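Local coordinates for transcriptional regulator, LacI family (Arthrobacter sp., PDB 4RKQ), which probably binds a sugar-like effector and controls transcription in response, as regulators of the LacI family do, at residues R15-L20 against P69-V74; P28-F33 against I75-G80; Y112-K117 against T275-L280; A132-G137 against I169-T174; A181-L186 against L207-G212. One frame throughout, in Å; residues are numbered along the deposited sequence. Where two conformers were deposited one is given.

Contact 1: R15-L20 against P69-V74; sequences RTSVGL and PQVDAV
This is parallel strand pairing at the start of two neighbouring strands, 17-22 and 73-76, toward one end of the molecule, about 23 Å from its centre. Ser-17 is gripped three ways. Its backbone N donates to Asp-72 OD2 at 3.0 Å, meeting the carboxylate from above its plane. Its backbone O accepts from Asp-72 N at 2.8 Å in a nearly straight bond. Its hydroxyl, with OG anti to the backbone N, donates to a lone pair of Gln-70 O at 2.8 Å. Asp-72 thus answers both backbone groups of Ser-17, one with its side chain and one with its main chain. Asp-72 CG lies beside its own backbone N (chi1 -63°), which turns OD2 back toward Ser-17. A water joins Thr-16 OG1 to the same OD2, though its bond to the carboxylate is weak. Further along, Gly-19 N donates to Ala-73 O at 2.9 Å, almost in line (177°). Val-71 CG1 lies 3.4 Å from Gly-19 N. A CB on Gly-19 would come within 3.3 Å of Val-71 CG1, which is tight. Ala-73 N is buried here and has no partner in the model. On its other edge strand 17-22 pairs with strand 47-52, through Val-18 and His-47 among others. Strand 17-22 therefore lies between 47-52 and 73-76, the 2-1-3 order typical of a Rossmann-like subdomain in LacI-family effector-binding domains.

Contact 2: P28-F33 against I75-G80; sequences PYFPAF and IGYLGG
The ring of Tyr-77 is met by three aromatic side chains of the helix that begins near Tyr-29. Phe-30 comes over one face, pointing the edge atom CE1 at Tyr-77 CG from 3.6 Å in an edge-to-face pair. Tyr-77 then offers its own edge to Phe-33: Tyr-77 CE1 stands over the centre of the Phe-33 ring, 3.8 Å from Phe-33 CE2, with the planes at 90°. The two phenols cross at about a right angle, and Tyr-29 OH and Tyr-77 OH share a hydrogen bond of 2.6 Å; either could be the donor. Tyr-29 and Phe-33 both hold CG anti to the backbone N (chi1 176° and 169°), which sends their rings toward the 75-80 segment. Ile-75 CG2 adds an apolar touch 4.0 Å from Phe-33 CZ. An alanine in place of Tyr-77 would probably leave Phe-30 and Phe-33 without their shared ring and cost Tyr-29 OH this bond. Farther out, Leu-97 packs on Phe-33 and Tyr-77, and Tyr-53 OH bonds to Tyr-77 O. The four rings form an aromatic cluster between helix 29-43 and the 75-80 segment, consistent with a place beside the cleft between the subdomains, where LacI-family proteins bind their effector.

Contact 3: Y112-K117 against T275-L280; sequences YQHAAK and TLKHRL
Tyr-112 opens the helix, and its CG lies beside its own backbone N (chi1 -65°). Its CB leads away from the other segment, but the ring swings back. Its atom CE1 comes to 4.0 Å from His-278 CE1, the two side chains crossing obliquely. The phenol oxygen is bonded elsewhere, to Asp-98. His-114 does most of the work on the helix side. With CG anti to the backbone N (chi1 167°), the imidazole is carried out toward the 275-280 segment. Lys-277 crosses it at about a right angle and lays CD over the middle of one face, 3.9 Å from the ring centroid, in a CH-pi contact. His-278 O lies at the edge of the ring, in its plane, 3.5 Å from His-114 NE2. The segments meet where helix 112-125 begins, just after strand 106-110, and where strand 273-281 is interrupted. This is consistent with the interlobe crossover region of the type I periplasmic-binding-protein fold used by LacI-family regulators. An alanine in place of His-114 would probably leave Lys-277 CD without the ring face it lies on and loosen the packing beside His-278 O. The ammonium end of Lys-277 makes a salt bridge to Asp-111 OD2, and Asp-111 OD1 is bonded to His-114 N. Next comes Ala-115, whose CB packs 4.2 Å from His-278 ND1. The His-278 ring also meets Phe-110, with the planes at about 45°.

Contact 4: A132-G137 against I169-T174; sequences AYLEAG and IVAEET
Strands 131-136 and 166-171 are the two strands of a beta-alpha-beta unit whose helix is 150-161, and they pair in parallel. Ile-169 carries the apolar part of the contact. Its CB lies 3.8 Å from Leu-134 CD1. From there the side chain forks. CG2, anti to the backbone N, goes to the same methyl, Leu-134 CD1, at 3.7 Å. CG1 takes the place beside the backbone N and passes near Tyr-133 O. Beyond it, CD1 ends 4.1 Å from Ala-132 CB. Leu-134 CD1 also reaches Ala-171 CB, so one methyl serves two residues of the neighbouring strand. Helices 175-188 and 200-212 cover this face, Ala-178 and Met-202 both touching Leu-134. The backbones are held by bonds running both ways: Ile-169 N to Tyr-133 O at 2.9 Å, Glu-135 N to Ile-169 O at 2.7 Å, and Ala-171 N to Glu-135 O. Glu-135 turns its carboxylate away from the partner strand, and OE1 bonds to Thr-149 OG1. On the same face as Glu-135, Val-170 CG1 presses within 3.2 Å of Gly-137 C. The last bond, Gly-137 N to Ala-171 O at 2.8 Å, has its donor 46° out of the carbonyl plane.

Contact 5: A181-L186 against L207-G212; sequences AAAAFL and LKALSG
Two helices, 175-188 and 200-212, pack side by side on one face of the central sheet in the C-terminal subdomain of the type I periplasmic-binding-protein fold. Strand 194-197 lies between them in the sequence. The short segments run in roughly the same direction at 41°, with their axes 8.5 Å apart. Alanines at the crossing let them come this close. Ala-209 points its CB toward the other helix. The methyl sits 3.7 Å from Ala-182 CB and 3.6 Å from Ala-183 N, so it touches backbone as well as side chain. Ala-183 stands to one side, its CB 4.1 Å from Ala-209 CB. One turn after Ala-182, two leucines take over. Leu-186 and Leu-210 share nearly the same shape: each has CG beside its own backbone N, with chi1 -68° and -73°. The two side chains nevertheless cross at about a right angle. Leu-186 points toward its partner from the start, whereas Leu-210 sets out along the flank and only its far end turns in. Arg-215 packs on both leucines, and Val-223 of strand 222-225 lies against Leu-210. The meeting is methyl to methyl, Leu-186 CD1 standing 3.7 Å from Leu-210 CD2 and 4.1 Å from Leu-210 CG.

Overall arrangement
From the N terminus, strand 17-22 opens contact 1 and helix 29-43 opens contact 2. Residues 69-80 close both in that order, so the two loops cross, and both elements are tied to strand 73-76. They touch directly: Gly-19 O and Ile-75 N are 2.8 Å apart, a probable hydrogen bond. Contact 3 opens at residue 112 and closes only at residues 275-280, joining helix 112-125 to the last strand. Contacts 4 and 5 fall within that span, in series: one pairs strands 131-136 and 166-171, the other packs helices 175-188 and 200-212. They too touch: Ile-169 packs on Ala-181 and Phe-185, and Ala-171 on Ala-181. Contacts 1 and 5 lie on opposite sides of the chain's centre.

Contact 1: R15-L20 against P69-V74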
# COMPACT_ATOMS: atom_id res chain seq x y z
N ARG A 15 19.39 -7.96 20.01
CA ARG A 15 19.32 -7.41 18.66
C ARG A 15 19.01 -5.94 18.68
O ARG A 15 18.28 -5.47 19.54
CB ARG A 15 18.24 -8.12 17.84
CG ARG A 15 18.43 -9.62 17.71
CD ARG A 15 19.84 -9.97 17.21
NE ARG A 15 20.09 -11.42 17.17
CZ ARG A 15 19.76 -12.21 16.17
NH1 ARG A 15 19.14 -11.72 15.10
NH2 ARG A 15 20.03 -13.51 16.24
N THR A 16 19.57 -5.24 17.70
CA THR A 16 19.21 -3.89 17.41
C THR A 16 17.74 -3.77 17.05
O THR A 16 17.19 -4.61 16.36
CB THR A 16 20.06 -3.37 16.25
OG1 THR A 16 21.39 -3.28 16.70
CG2 THR A 16 19.59 -1.98 15.77
N SER A 17 17.12 -2.72 17.56
CA SER A 17 15.73 -2.47 17.31
C SER A 17 15.62 -1.11 16.66
O SER A 17 16.17 -0.17 17.16
CB SER A 17 14.98 -2.47 18.64
OG SER A 17 13.65 -2.03 18.42
N VAL A 18 14.89 -1.04 15.56
CA VAL A 18 14.75 0.16 14.78
C VAL A 18 13.26 0.53 14.61
O VAL A 18 12.40 -0.32 14.36
CB VAL A 18 15.36 0.02 13.37
CG1 VAL A 18 15.24 1.35 12.66
CG2 VAL A 18 16.83 -0.29 13.50
N GLY A 19 12.97 1.78 14.84
CA GLY A 19 11.59 2.30 14.63
C GLY A 19 11.47 2.99 13.29
O GLY A 19 12.37 3.69 12.87
N LEU A 20 10.35 2.75 12.60
CA LEU A 20 10.08 3.38 11.35
C LEU A 20 8.82 4.21 11.54
O LEU A 20 7.75 3.69 11.88
CB LEU A 20 9.82 2.27 10.32
CG LEU A 20 9.91 2.30 8.83
CD1 LEU A 20 11.06 3.16 8.33
CD2 LEU A 20 10.07 0.82 8.44
N PRO A 69 11.63 4.75 23.47
CA PRO A 69 12.06 3.78 24.51
C PRO A 69 12.16 2.31 24.09
O PRO A 69 12.76 1.54 24.81
CB PRO A 69 10.97 3.88 25.59
CG PRO A 69 9.88 4.74 25.04
CD PRO A 69 10.28 5.31 23.73
N GLN A 70 11.60 1.93 22.95
CA GLN A 70 11.69 0.56 22.49
C GLN A 70 12.60 0.38 21.29
O GLN A 70 12.64 -0.69 20.72
CB GLN A 70 10.31 -0.05 22.29
CG GLN A 70 9.46 0.57 21.26
CD GLN A 70 8.12 -0.17 21.12
OE1 GLN A 70 8.05 -1.31 20.64
NE2 GLN A 70 7.07 0.47 21.55
N VAL A 71 13.34 1.41 20.91
CA VAL A 71 14.23 1.32 19.77
C VAL A 71 15.56 1.96 20.07
O VAL A 71 15.70 2.70 21.02
CB VAL A 71 13.66 2.01 18.49
CG1 VAL A 71 12.32 1.39 18.16
CG2 VAL A 71 13.59 3.53 18.64
N ASP A 72 16.53 1.65 19.22
CA ASP A 72 17.86 2.18 19.30
C ASP A 72 18.07 3.29 18.29
O ASP A 72 19.08 3.99 18.34
CB ASP A 72 18.84 1.07 18.97
CG ASP A 72 18.79 -0.06 19.96
OD1 ASP A 72 18.64 0.21 21.18
OD2 ASP A 72 18.82 -1.21 19.51
N ALA A 73 17.12 3.45 17.38
CA ALA A 73 17.26 4.41 16.27
C ALA A 73 15.93 4.51 15.58
O ALA A 73 15.10 3.58 15.69
CB ALA A 73 18.30 3.92 15.26
N VAL A 74 15.75 5.58 14.81
CA VAL A 74 14.51 5.75 14.05
C VAL A 74 14.84 6.17 12.65
O VAL A 74 15.72 6.96 12.45
CB VAL A 74 13.58 6.81 14.67
CG1 VAL A 74 12.37 7.10 13.78
CG2 VAL A 74 13.13 6.37 16.07
O HOH W 1 21.67 -1.35 18.85

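Contact 2: P28-F33 against I75-G80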
# COMPACT_ATOMS: atom_id res chain seq x y z
N PRO A 28 0.35 4.72 -1.32
CA PRO A 28 1.10 3.47 -1.50
C PRO A 28 2.63 3.61 -1.45
O PRO A 28 3.32 2.59 -1.25
CB PRO A 28 0.65 2.98 -2.87
CG PRO A 28 -0.72 3.54 -3.02
CD PRO A 28 -0.65 4.91 -2.38
N TYR A 29 3.16 4.82 -1.63
CA TYR A 29 4.59 5.01 -1.42
C TYR A 29 5.02 4.53 -0.04
O TYR A 29 6.05 3.91 0.09
CB TYR A 29 4.96 6.49 -1.58
CG TYR A 29 6.41 6.69 -1.26
CD1 TYR A 29 7.39 6.26 -2.15
CD2 TYR A 29 6.83 7.24 -0.05
CE1 TYR A 29 8.73 6.38 -1.83
CE2 TYR A 29 8.18 7.38 0.26
CZ TYR A 29 9.13 6.92 -0.63
OH TYR A 29 10.47 7.03 -0.35
N PHE A 30 4.25 4.83 1.00
CA PHE A 30 4.75 4.61 2.35
C PHE A 30 4.84 3.14 2.73
O PHE A 30 5.86 2.73 3.28
CB PHE A 30 4.05 5.49 3.40
CG PHE A 30 4.41 6.95 3.26
CD1 PHE A 30 5.70 7.37 3.45
CD2 PHE A 30 3.47 7.87 2.82
CE1 PHE A 30 6.04 8.68 3.26
CE2 PHE A 30 3.80 9.19 2.67
CZ PHE A 30 5.09 9.61 2.89
N PRO A 31 3.86 2.33 2.36
CA PRO A 31 4.05 0.89 2.60
C PRO A 31 5.18 0.29 1.77
O PRO A 31 5.85 -0.59 2.25
CB PRO A 31 2.71 0.26 2.21
CG PRO A 31 1.77 1.38 2.01
CD PRO A 31 2.46 2.67 2.04
N ALA A 32 5.40 0.81 0.57
CA ALA A 32 6.51 0.31 -0.27
C ALA A 32 7.86 0.66 0.34
O ALA A 32 8.76 -0.19 0.44
CB ALA A 32 6.40 0.86 -1.66
N PHE A 33 7.98 1.89 0.80
CA PHE A 33 9.17 2.33 1.52
C PHE A 33 9.39 1.51 2.79
O PHE A 33 10.47 1.00 3.04
CB PHE A 33 9.05 3.81 1.87
CG PHE A 33 10.09 4.28 2.82
CD1 PHE A 33 11.38 4.49 2.39
CD2 PHE A 33 9.78 4.53 4.13
CE1 PHE A 33 12.35 4.91 3.24
CE2 PHE A 33 10.75 4.96 4.99
CZ PHE A 33 12.03 5.15 4.55
N ILE A 75 14.10 5.61 11.70
CA ILE A 75 14.13 6.02 10.29
C ILE A 75 12.71 6.51 10.00
O ILE A 75 11.73 5.80 10.29
CB ILE A 75 14.43 4.81 9.39
CG1 ILE A 75 15.88 4.42 9.57
CG2 ILE A 75 14.16 5.17 7.91
CD1 ILE A 75 16.15 3.02 9.02
N GLY A 76 12.56 7.73 9.50
CA GLY A 76 11.22 8.25 9.29
C GLY A 76 11.02 9.42 8.37
O GLY A 76 11.96 10.16 8.06
N TYR A 77 9.77 9.56 7.95
CA TYR A 77 9.26 10.76 7.33
C TYR A 77 8.51 11.48 8.43
O TYR A 77 7.47 11.01 8.88
CB TYR A 77 8.33 10.42 6.18
CG TYR A 77 9.01 10.02 4.90
CD1 TYR A 77 9.53 8.71 4.71
CD2 TYR A 77 9.15 10.93 3.88
CE1 TYR A 77 10.14 8.36 3.52
CE2 TYR A 77 9.76 10.58 2.71
CZ TYR A 77 10.23 9.32 2.52
OH TYR A 77 10.85 9.03 1.34
N LEU A 78 9.04 12.59 8.91
CA LEU A 78 8.50 13.19 10.14
C LEU A 78 7.67 14.45 9.96
O LEU A 78 7.19 15.02 10.96
CB LEU A 78 9.64 13.48 11.11
CG LEU A 78 10.42 12.23 11.59
CD1 LEU A 78 11.27 12.70 12.71
CD2 LEU A 78 9.51 11.09 12.04
N GLY A 79 7.49 14.89 8.72
CA GLY A 79 6.63 16.06 8.44
C GLY A 79 7.08 17.36 9.05
O GLY A 79 6.26 18.18 9.42
N GLY A 80 8.39 17.54 9.20
CA GLY A 80 8.98 18.79 9.68
C GLY A 80 9.48 18.77 11.11
O GLY A 80 9.97 19.77 11.57

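Contact 3: Y112-K117 against T275-L280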
# COMPACT_ATOMS: atom_id res chain seq x y z
N TYR A 112 15.55 17.52 -6.42
CA TYR A 112 14.37 17.85 -7.20
C TYR A 112 14.65 18.77 -8.40
O TYR A 112 13.85 18.80 -9.33
CB TYR A 112 13.26 18.42 -6.35
CG TYR A 112 12.72 17.45 -5.36
CD1 TYR A 112 12.01 16.33 -5.78
CD2 TYR A 112 12.89 17.64 -3.99
CE1 TYR A 112 11.49 15.43 -4.86
CE2 TYR A 112 12.38 16.74 -3.07
CZ TYR A 112 11.70 15.61 -3.52
OH TYR A 112 11.14 14.72 -2.62
N GLN A 113 15.76 19.49 -8.40
CA GLN A 113 16.12 20.23 -9.62
C GLN A 113 16.46 19.29 -10.74
O GLN A 113 16.08 19.51 -11.90
CB GLN A 113 17.29 21.15 -9.35
CG GLN A 113 16.85 22.26 -8.43
CD GLN A 113 17.84 23.37 -8.36
OE1 GLN A 113 18.73 23.49 -9.21
NE2 GLN A 113 17.70 24.21 -7.35
N HIS A 114 17.17 18.24 -10.42
CA HIS A 114 17.47 17.23 -11.39
C HIS A 114 16.22 16.51 -11.91
O HIS A 114 16.06 16.28 -13.12
CB HIS A 114 18.43 16.25 -10.81
CG HIS A 114 18.55 15.01 -11.62
ND1 HIS A 114 19.44 14.90 -12.66
CD2 HIS A 114 17.86 13.85 -11.59
CE1 HIS A 114 19.33 13.70 -13.20
NE2 HIS A 114 18.36 13.05 -12.58
N ALA A 115 15.33 16.13 -11.00
CA ALA A 115 14.09 15.45 -11.39
C ALA A 115 13.26 16.33 -12.32
O ALA A 115 12.68 15.84 -13.29
CB ALA A 115 13.26 15.08 -10.15
N ALA A 116 13.16 17.61 -11.97
CA ALA A 116 12.37 18.57 -12.72
C ALA A 116 12.92 18.72 -14.12
O ALA A 116 12.17 18.75 -15.10
CB ALA A 116 12.34 19.92 -12.00
N LYS A 117 14.24 18.76 -14.23
CA LYS A 117 14.88 18.90 -15.52
C LYS A 117 14.61 17.69 -16.38
O LYS A 117 14.28 17.82 -17.54
CB LYS A 117 16.39 19.11 -15.37
CG LYS A 117 17.17 18.92 -16.67
CD LYS A 117 18.41 19.80 -16.76
CE LYS A 117 19.60 19.26 -16.00
NZ LYS A 117 20.28 18.14 -16.71
N THR A 275 22.18 12.44 -0.79
CA THR A 275 21.28 13.01 -1.76
C THR A 275 21.13 11.97 -2.85
O THR A 275 22.14 11.58 -3.46
CB THR A 275 21.87 14.27 -2.43
OG1 THR A 275 22.12 15.25 -1.44
CG2 THR A 275 20.88 14.83 -3.47
N LEU A 276 19.89 11.55 -3.08
CA LEU A 276 19.56 10.56 -4.08
C LEU A 276 18.92 11.24 -5.30
O LEU A 276 18.35 12.32 -5.20
CB LEU A 276 18.61 9.50 -3.51
CG LEU A 276 19.12 8.72 -2.32
CD1 LEU A 276 18.05 7.74 -1.90
CD2 LEU A 276 20.43 8.02 -2.64
N LYS A 277 19.00 10.57 -6.44
CA LYS A 277 18.49 11.11 -7.71
C LYS A 277 17.47 10.15 -8.31
O LYS A 277 17.74 8.94 -8.40
CB LYS A 277 19.63 11.33 -8.70
CG LYS A 277 20.66 12.38 -8.28
CD LYS A 277 21.20 13.15 -9.49
CE LYS A 277 22.43 13.97 -9.14
NZ LYS A 277 22.25 14.85 -7.95
N HIS A 278 16.31 10.67 -8.73
CA HIS A 278 15.29 9.87 -9.41
C HIS A 278 15.77 9.61 -10.83
O HIS A 278 16.60 10.34 -11.34
CB HIS A 278 13.98 10.62 -9.52
CG HIS A 278 13.32 10.91 -8.22
ND1 HIS A 278 13.75 11.92 -7.38
CD2 HIS A 278 12.26 10.33 -7.61
CE1 HIS A 278 12.95 11.97 -6.32
NE2 HIS A 278 12.03 11.03 -6.45
N ARG A 279 15.18 8.61 -11.47
CA ARG A 279 15.42 8.33 -12.86
C ARG A 279 14.06 8.29 -13.54
O ARG A 279 13.07 7.87 -12.94
CB ARG A 279 16.16 7.00 -13.00
CG ARG A 279 17.63 7.05 -12.58
CD ARG A 279 18.38 5.74 -12.84
NE ARG A 279 17.75 4.58 -12.19
CZ ARG A 279 17.88 4.25 -10.90
NH1 ARG A 279 18.62 4.98 -10.06
NH2 ARG A 279 17.25 3.18 -10.43
N LEU A 280 14.00 8.70 -14.80
CA LEU A 280 12.74 8.61 -15.58
C LEU A 280 12.47 7.18 -16.00
O LEU A 280 13.28 6.57 -16.68
CB LEU A 280 12.82 9.52 -16.81
CG LEU A 280 11.63 9.50 -17.76
CD1 LEU A 280 10.31 9.88 -17.08
CD2 LEU A 280 11.95 10.41 -18.93

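Contact 4: A132-G137 against I169-T174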
# COMPACT_ATOMS: atom_id res chain seq x y z
N ALA A 132 0.84 21.28 -17.57
CA ALA A 132 0.28 21.63 -16.26
C ALA A 132 1.01 20.84 -15.20
O ALA A 132 1.45 19.73 -15.47
CB ALA A 132 -1.20 21.36 -16.20
N TYR A 133 1.22 21.45 -14.03
CA TYR A 133 1.85 20.76 -12.89
C TYR A 133 0.78 20.71 -11.83
O TYR A 133 0.18 21.71 -11.54
CB TYR A 133 3.07 21.50 -12.33
CG TYR A 133 3.61 20.83 -11.08
CD1 TYR A 133 4.18 19.57 -11.14
CD2 TYR A 133 3.48 21.44 -9.84
CE1 TYR A 133 4.64 18.94 -9.98
CE2 TYR A 133 3.95 20.83 -8.69
CZ TYR A 133 4.52 19.59 -8.76
OH TYR A 133 4.96 19.01 -7.58
N LEU A 134 0.55 19.53 -11.29
CA LEU A 134 -0.44 19.36 -10.27
C LEU A 134 0.31 19.18 -8.95
O LEU A 134 1.00 18.21 -8.74
CB LEU A 134 -1.31 18.15 -10.59
CG LEU A 134 -2.16 17.66 -9.42
CD1 LEU A 134 -3.13 18.73 -8.94
CD2 LEU A 134 -2.86 16.39 -9.85
N GLU A 135 0.07 20.11 -8.04
CA GLU A 135 0.82 20.24 -6.80
C GLU A 135 -0.01 19.63 -5.68
O GLU A 135 -1.22 19.75 -5.69
CB GLU A 135 1.00 21.75 -6.55
CG GLU A 135 1.59 22.19 -5.23
CD GLU A 135 3.05 21.84 -5.14
OE1 GLU A 135 3.35 20.64 -5.18
OE2 GLU A 135 3.89 22.77 -5.04
N ALA A 136 0.62 19.07 -4.66
CA ALA A 136 -0.11 18.63 -3.47
C ALA A 136 -0.20 19.84 -2.51
O ALA A 136 0.84 20.43 -2.16
CB ALA A 136 0.63 17.50 -2.82
N GLY A 137 -1.39 20.21 -2.09
CA GLY A 137 -1.54 21.32 -1.14
C GLY A 137 -2.91 21.95 -1.21
O GLY A 137 -3.88 21.33 -1.65
N ILE A 169 -1.98 23.61 -10.95
CA ILE A 169 -3.17 23.07 -10.29
C ILE A 169 -2.71 22.60 -8.92
O ILE A 169 -1.58 22.11 -8.78
CB ILE A 169 -3.74 21.84 -11.03
CG1 ILE A 169 -3.80 22.09 -12.53
CG2 ILE A 169 -5.12 21.45 -10.48
CD1 ILE A 169 -3.98 20.81 -13.30
N VAL A 170 -3.55 22.82 -7.92
CA VAL A 170 -3.29 22.42 -6.54
C VAL A 170 -4.47 21.59 -6.08
O VAL A 170 -5.60 21.89 -6.40
CB VAL A 170 -3.10 23.63 -5.63
CG1 VAL A 170 -2.84 23.20 -4.19
CG2 VAL A 170 -1.92 24.46 -6.11
N ALA A 171 -4.19 20.48 -5.41
CA ALA A 171 -5.21 19.64 -4.83
C ALA A 171 -4.62 18.91 -3.62
O ALA A 171 -3.38 18.77 -3.49
CB ALA A 171 -5.71 18.63 -5.88
N GLU A 172 -5.50 18.40 -2.77
CA GLU A 172 -5.12 17.55 -1.64
C GLU A 172 -4.50 16.29 -2.19
O GLU A 172 -4.87 15.84 -3.27
CB GLU A 172 -6.37 17.21 -0.80
CG GLU A 172 -6.13 16.83 0.65
CD GLU A 172 -7.30 16.06 1.24
OE1 GLU A 172 -8.44 16.26 0.77
OE2 GLU A 172 -7.08 15.24 2.16
N GLU A 173 -3.59 15.68 -1.44
CA GLU A 173 -2.76 14.60 -1.98
C GLU A 173 -3.54 13.26 -1.89
O GLU A 173 -3.18 12.41 -1.11
CB GLU A 173 -1.45 14.54 -1.15
CG GLU A 173 -0.36 13.59 -1.65
CD GLU A 173 0.87 13.53 -0.74
OE1 GLU A 173 1.09 14.44 0.07
OE2 GLU A 173 1.65 12.59 -0.85
N THR A 174 -4.63 13.11 -2.63
CA THR A 174 -5.31 11.82 -2.78
C THR A 174 -5.61 11.66 -4.26
O THR A 174 -5.61 12.64 -5.00
CB THR A 174 -6.60 11.74 -1.97
OG1 THR A 174 -7.54 12.67 -2.49
CG2 THR A 174 -6.35 12.03 -0.46

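Contact 5: A181-L186 against L207-G212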
# COMPACT_ATOMS: atom_id res chain seq x y z
N ALA A 181 -9.68 17.81 -9.18
CA ALA A 181 -9.02 19.05 -9.57
C ALA A 181 -8.56 19.03 -11.02
O ALA A 181 -8.61 20.04 -11.71
CB ALA A 181 -7.86 19.36 -8.65
N ALA A 182 -8.15 17.88 -11.51
CA ALA A 182 -7.72 17.74 -12.88
C ALA A 182 -8.93 17.90 -13.83
O ALA A 182 -8.84 18.61 -14.82
CB ALA A 182 -7.00 16.43 -13.15
N ALA A 183 -10.05 17.26 -13.50
CA ALA A 183 -11.28 17.34 -14.31
C ALA A 183 -11.77 18.78 -14.46
O ALA A 183 -12.16 19.21 -15.56
CB ALA A 183 -12.38 16.46 -13.71
N ALA A 184 -11.73 19.54 -13.36
CA ALA A 184 -12.19 20.94 -13.35
C ALA A 184 -11.32 21.78 -14.26
O ALA A 184 -11.80 22.55 -15.07
CB ALA A 184 -12.17 21.51 -11.95
N PHE A 185 -10.01 21.59 -14.11
CA PHE A 185 -9.03 22.27 -14.93
C PHE A 185 -9.14 21.96 -16.42
O PHE A 185 -9.03 22.86 -17.24
CB PHE A 185 -7.64 21.89 -14.46
CG PHE A 185 -6.54 22.59 -15.20
CD1 PHE A 185 -6.17 23.87 -14.85
CD2 PHE A 185 -5.89 21.97 -16.22
CE1 PHE A 185 -5.17 24.52 -15.53
CE2 PHE A 185 -4.89 22.59 -16.91
CZ PHE A 185 -4.51 23.87 -16.56
N LEU A 186 -9.29 20.68 -16.77
CA LEU A 186 -9.43 20.26 -18.17
C LEU A 186 -10.71 20.80 -18.87
O LEU A 186 -10.67 21.06 -20.06
CB LEU A 186 -9.38 18.74 -18.29
CG LEU A 186 -8.02 18.11 -17.97
CD1 LEU A 186 -8.18 16.62 -17.71
CD2 LEU A 186 -7.01 18.35 -19.09
N LEU A 207 -4.96 10.38 -14.52
CA LEU A 207 -5.33 9.47 -15.59
C LEU A 207 -6.80 9.25 -15.69
O LEU A 207 -7.33 9.23 -16.81
CB LEU A 207 -4.63 8.12 -15.47
CG LEU A 207 -3.12 8.12 -15.65
CD1 LEU A 207 -2.62 6.73 -15.35
CD2 LEU A 207 -2.71 8.54 -17.06
N LYS A 208 -7.48 9.11 -14.54
CA LYS A 208 -8.93 8.94 -14.49
C LYS A 208 -9.68 10.18 -15.00
O LYS A 208 -10.71 10.07 -15.68
CB LYS A 208 -9.38 8.60 -13.04
CG LYS A 208 -10.53 7.62 -12.93
CD LYS A 208 -10.06 6.22 -12.50
CE LYS A 208 -9.39 5.44 -13.62
NZ LYS A 208 -10.16 4.25 -14.09
N ALA A 209 -9.21 11.38 -14.65
CA ALA A 209 -9.83 12.60 -15.17
C ALA A 209 -9.65 12.69 -16.71
O ALA A 209 -10.56 13.10 -17.43
CB ALA A 209 -9.27 13.87 -14.50
N LEU A 210 -8.45 12.38 -17.20
CA LEU A 210 -8.22 12.41 -18.63
C LEU A 210 -9.16 11.39 -19.34
O LEU A 210 -9.77 11.70 -20.35
CB LEU A 210 -6.76 12.13 -18.93
CG LEU A 210 -5.85 13.33 -18.57
CD1 LEU A 210 -4.40 12.91 -18.45
CD2 LEU A 210 -5.96 14.40 -19.65
N SER A 211 -9.30 10.21 -18.77
CA SER A 211 -10.15 9.15 -19.36
C SER A 211 -11.63 9.60 -19.32
O SER A 211 -12.33 9.56 -20.31
CB SER A 211 -9.94 7.84 -18.57
OG SER A 211 -10.64 6.75 -19.14
N GLY A 212 -12.06 10.10 -18.17
CA GLY A 212 -13.39 10.71 -18.04
C GLY A 212 -13.69 11.85 -18.99
O GLY A 212 -14.84 12.15 -19.26